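Long-range contact in serine acetyltransferase 1, putative (Entamoeba histolytica, PDB 7BW9), which probably transfers an acetyl group to serine, a step of cysteine biosynthesis, and is captured here with cysteine bound: residues L11-F23 with F96-I108. Residues are numbered along the deposited sequence; the frame is centred on the assembly and turned at random.
Sequences LLVQSYQSDNIAF and FVTIRELVKQDII
A salt-bridge network in the helical N-terminal part of this left-handed beta-helix enzyme ties Asp19, just past the end of helix 2-17, to Arg100 and Lys104 on helix 96-113. The 11-17 and 96-108 segments run roughly parallel, their axes 25° apart. Arg100, extended with CG anti to the backbone N (chi1 -173°), spans the gap and sets its guanidinium nearly coplanar with the Asp19 carboxylate. The pair is two-pronged: Arg100 NH2 meets OD2 of Asp19 at a very short 2.5 Å, and its NH1 reaches OD1 of Asp19 at 2.7 Å on its syn side. Lys104, bent at chi3 (75°), brings NZ to the same Asp19 OD1 at 2.7 Å from above the carboxylate plane. Ser15 is small enough to sit between helices and relays the network: its OG accepts from Arg100 NH1 (2.7 Å) and donates to Glu101 OE2 (3.1 Å). The Tyr16 ring turns its edge, at CD1, to one guanidinium face, while Arg100 NE bonds to the carbonyl of Leu45, fixing the group's rotation. Carbon contacts flank the charges: Leu12 CD2 packs on Val97 CG2 at 4.1 Å, and Phe23 takes Lys104 CE over one ring face in a CH-pi contact, 3.9 Å from the centroid. Two cations sharing one largely buried carboxylate would probably keep Asp19 ionised and hold the loop after helix 2-17 against helix 96-113.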
# COMPACT_ATOMS: atom_id res chain seq x y z
N LEU A 11 -1.08 -35.24 6.40
CA LEU A 11 0.02 -34.98 5.48
C LEU A 11 0.79 -33.72 5.87
O LEU A 11 2.02 -33.68 5.77
CB LEU A 11 -0.50 -34.89 4.04
CG LEU A 11 -0.83 -36.27 3.47
CD1 LEU A 11 -1.43 -36.18 2.09
CD2 LEU A 11 0.42 -37.16 3.47
N LEU A 12 0.08 -32.69 6.34
CA LEU A 12 0.76 -31.49 6.79
C LEU A 12 1.63 -31.78 8.00
O LEU A 12 2.78 -31.33 8.06
CB LEU A 12 -0.26 -30.40 7.11
CG LEU A 12 -0.87 -29.67 5.92
CD1 LEU A 12 -2.11 -28.92 6.38
CD2 LEU A 12 0.16 -28.72 5.36
N VAL A 13 1.10 -32.54 8.97
CA VAL A 13 1.92 -32.95 10.11
C VAL A 13 3.19 -33.66 9.63
O VAL A 13 4.29 -33.39 10.12
CB VAL A 13 1.11 -33.84 11.07
CG1 VAL A 13 2.04 -34.50 12.08
CG2 VAL A 13 0.04 -33.03 11.79
N GLN A 14 3.05 -34.57 8.67
CA GLN A 14 4.23 -35.26 8.15
C GLN A 14 5.16 -34.28 7.47
O GLN A 14 6.39 -34.38 7.60
CB GLN A 14 3.82 -36.36 7.18
CG GLN A 14 3.09 -37.52 7.82
CD GLN A 14 2.50 -38.45 6.78
OE1 GLN A 14 2.96 -38.47 5.63
NE2 GLN A 14 1.47 -39.20 7.17
N SER A 15 4.60 -33.31 6.75
CA SER A 15 5.42 -32.29 6.10
C SER A 15 6.20 -31.48 7.13
O SER A 15 7.39 -31.22 6.93
CB SER A 15 4.54 -31.36 5.25
OG SER A 15 5.29 -30.29 4.73
N TYR A 16 5.56 -31.09 8.24
CA TYR A 16 6.28 -30.33 9.25
C TYR A 16 7.52 -31.09 9.71
O TYR A 16 8.60 -30.51 9.87
CB TYR A 16 5.40 -30.02 10.47
CG TYR A 16 4.11 -29.28 10.22
CD1 TYR A 16 3.93 -28.45 9.10
CD2 TYR A 16 3.07 -29.39 11.12
CE1 TYR A 16 2.71 -27.79 8.90
CE2 TYR A 16 1.88 -28.74 10.94
CZ TYR A 16 1.69 -27.94 9.85
OH TYR A 16 0.47 -27.31 9.74
N GLN A 17 7.37 -32.40 9.91
CA GLN A 17 8.45 -33.18 10.51
C GLN A 17 9.61 -33.40 9.56
O GLN A 17 10.77 -33.39 10.00
CB GLN A 17 7.88 -34.51 11.03
CG GLN A 17 6.75 -34.29 12.03
CD GLN A 17 6.23 -35.57 12.66
OE1 GLN A 17 5.92 -36.54 11.97
NE2 GLN A 17 6.13 -35.57 13.98
N SER A 18 9.35 -33.53 8.26
CA SER A 18 10.43 -33.66 7.29
C SER A 18 11.10 -32.33 6.97
O SER A 18 12.03 -32.32 6.15
CB SER A 18 9.91 -34.28 6.00
OG SER A 18 8.79 -33.57 5.52
N ASP A 19 10.67 -31.23 7.57
CA ASP A 19 11.27 -29.94 7.27
C ASP A 19 12.75 -29.93 7.60
O ASP A 19 13.18 -30.54 8.58
CB ASP A 19 10.58 -28.83 8.05
CG ASP A 19 9.34 -28.31 7.38
OD1 ASP A 19 9.11 -28.65 6.19
OD2 ASP A 19 8.60 -27.57 8.04
N ASN A 20 13.52 -29.23 6.79
CA ASN A 20 14.88 -28.92 7.20
C ASN A 20 14.86 -28.13 8.50
O ASN A 20 13.93 -27.37 8.78
CB ASN A 20 15.61 -28.12 6.12
CG ASN A 20 17.10 -28.02 6.39
OD1 ASN A 20 17.54 -27.15 7.15
ND2 ASN A 20 17.87 -28.91 5.79
N ILE A 21 15.92 -28.33 9.29
CA ILE A 21 16.07 -27.68 10.59
C ILE A 21 15.89 -26.18 10.50
O ILE A 21 15.45 -25.53 11.45
CB ILE A 21 17.44 -28.05 11.19
CG1 ILE A 21 17.79 -29.51 10.92
CG2 ILE A 21 17.48 -27.77 12.68
CD1 ILE A 21 18.52 -29.76 9.60
N ALA A 22 16.26 -25.59 9.35
CA ALA A 22 16.21 -24.14 9.22
C ALA A 22 14.78 -23.61 9.31
O ALA A 22 14.58 -22.45 9.67
CB ALA A 22 16.85 -23.71 7.89
N PHE A 23 13.79 -24.44 8.98
CA PHE A 23 12.39 -24.04 9.01
C PHE A 23 11.74 -24.25 10.36
O PHE A 23 10.56 -23.91 10.52
CB PHE A 23 11.60 -24.81 7.95
CG PHE A 23 11.88 -24.35 6.56
CD1 PHE A 23 11.31 -23.18 6.08
CD2 PHE A 23 12.73 -25.06 5.74
CE1 PHE A 23 11.58 -22.75 4.80
CE2 PHE A 23 13.01 -24.64 4.46
CZ PHE A 23 12.42 -23.48 3.98
N PHE A 96 -2.45 -29.06 -0.97
CA PHE A 96 -2.01 -28.18 0.11
C PHE A 96 -0.55 -28.41 0.48
O PHE A 96 0.18 -27.45 0.76
CB PHE A 96 -2.91 -28.32 1.33
CG PHE A 96 -3.23 -27.00 1.96
CD1 PHE A 96 -2.31 -26.40 2.81
CD2 PHE A 96 -4.40 -26.34 1.65
CE1 PHE A 96 -2.59 -25.16 3.37
CE2 PHE A 96 -4.68 -25.10 2.21
CZ PHE A 96 -3.77 -24.51 3.06
N VAL A 97 -0.10 -29.66 0.52
CA VAL A 97 1.30 -29.90 0.84
C VAL A 97 2.20 -29.45 -0.32
O VAL A 97 3.28 -28.88 -0.10
CB VAL A 97 1.51 -31.37 1.23
CG1 VAL A 97 2.99 -31.72 1.33
CG2 VAL A 97 0.81 -31.66 2.57
N THR A 98 1.75 -29.63 -1.56
CA THR A 98 2.48 -29.08 -2.70
C THR A 98 2.69 -27.58 -2.56
O THR A 98 3.80 -27.06 -2.76
CB THR A 98 1.72 -29.40 -3.99
OG1 THR A 98 1.49 -30.81 -4.06
CG2 THR A 98 2.51 -28.93 -5.22
N ILE A 99 1.62 -26.86 -2.18
CA ILE A 99 1.72 -25.42 -1.96
C ILE A 99 2.75 -25.11 -0.88
O ILE A 99 3.58 -24.20 -1.04
CB ILE A 99 0.34 -24.83 -1.58
CG1 ILE A 99 -0.64 -24.96 -2.74
CG2 ILE A 99 0.46 -23.37 -1.17
CD1 ILE A 99 -2.02 -24.52 -2.34
N ARG A 100 2.72 -25.87 0.22
CA ARG A 100 3.69 -25.65 1.29
C ARG A 100 5.12 -25.79 0.79
O ARG A 100 5.99 -24.97 1.13
CB ARG A 100 3.43 -26.61 2.45
CG ARG A 100 4.30 -26.31 3.65
CD ARG A 100 4.00 -27.21 4.88
NE ARG A 100 4.72 -26.66 6.01
CZ ARG A 100 5.90 -27.08 6.45
NH1 ARG A 100 6.50 -28.14 5.90
NH2 ARG A 100 6.48 -26.46 7.46
N GLU A 101 5.40 -26.83 -0.01
CA GLU A 101 6.75 -27.04 -0.52
C GLU A 101 7.16 -25.91 -1.44
O GLU A 101 8.34 -25.51 -1.46
CB GLU A 101 6.84 -28.38 -1.26
CG GLU A 101 6.55 -29.61 -0.40
CD GLU A 101 7.21 -29.53 0.98
OE1 GLU A 101 8.46 -29.56 1.06
OE2 GLU A 101 6.46 -29.41 1.99
N LEU A 102 6.21 -25.37 -2.22
CA LEU A 102 6.50 -24.23 -3.09
C LEU A 102 6.80 -22.97 -2.28
O LEU A 102 7.74 -22.22 -2.60
CB LEU A 102 5.31 -23.99 -4.04
CG LEU A 102 5.16 -24.96 -5.22
CD1 LEU A 102 3.88 -24.69 -6.00
CD2 LEU A 102 6.37 -24.92 -6.16
N VAL A 103 6.02 -22.70 -1.23
CA VAL A 103 6.27 -21.53 -0.40
C VAL A 103 7.65 -21.62 0.26
O VAL A 103 8.40 -20.64 0.32
CB VAL A 103 5.14 -21.36 0.63
CG1 VAL A 103 5.53 -20.36 1.70
CG2 VAL A 103 3.84 -20.94 -0.08
N LYS A 104 8.02 -22.83 0.71
CA LYS A 104 9.35 -23.03 1.28
C LYS A 104 10.44 -22.65 0.29
O LYS A 104 11.46 -22.06 0.67
CB LYS A 104 9.53 -24.49 1.71
CG LYS A 104 8.73 -24.91 2.93
CD LYS A 104 8.80 -26.43 3.10
CE LYS A 104 10.15 -26.87 3.64
NZ LYS A 104 10.25 -28.36 3.72
N GLN A 105 10.25 -22.98 -0.98
CA GLN A 105 11.25 -22.60 -1.98
C GLN A 105 11.24 -21.10 -2.25
O GLN A 105 12.30 -20.52 -2.47
CB GLN A 105 11.05 -23.41 -3.25
CG GLN A 105 11.21 -24.91 -2.99
CD GLN A 105 10.95 -25.72 -4.24
OE1 GLN A 105 11.74 -26.59 -4.60
NE2 GLN A 105 9.86 -25.42 -4.92
N ASP A 106 10.06 -20.45 -2.20
CA ASP A 106 10.04 -18.99 -2.27
C ASP A 106 10.85 -18.39 -1.12
O ASP A 106 11.60 -17.42 -1.32
CB ASP A 106 8.60 -18.47 -2.25
CG ASP A 106 7.77 -18.91 -3.47
OD1 ASP A 106 8.33 -19.09 -4.59
OD2 ASP A 106 6.54 -19.08 -3.31
N ILE A 107 10.72 -18.96 0.08
CA ILE A 107 11.49 -18.48 1.23
C ILE A 107 12.98 -18.65 0.99
O ILE A 107 13.79 -17.76 1.29
CB ILE A 107 11.04 -19.20 2.51
CG1 ILE A 107 9.65 -18.71 2.93
CG2 ILE A 107 12.08 -19.06 3.62
CD1 ILE A 107 8.87 -19.76 3.68
N ILE A 108 13.38 -19.81 0.48
CA ILE A 108 14.78 -20.04 0.13
C ILE A 108 15.25 -18.99 -0.88
O ILE A 108 16.33 -18.41 -0.73
CB ILE A 108 14.99 -21.46 -0.43
CG1 ILE A 108 14.77 -22.52 0.67
CG2 ILE A 108 16.35 -21.58 -1.10
CD1 ILE A 108 15.44 -22.21 1.98
O HOH W 1 12.81 -28.79 4.04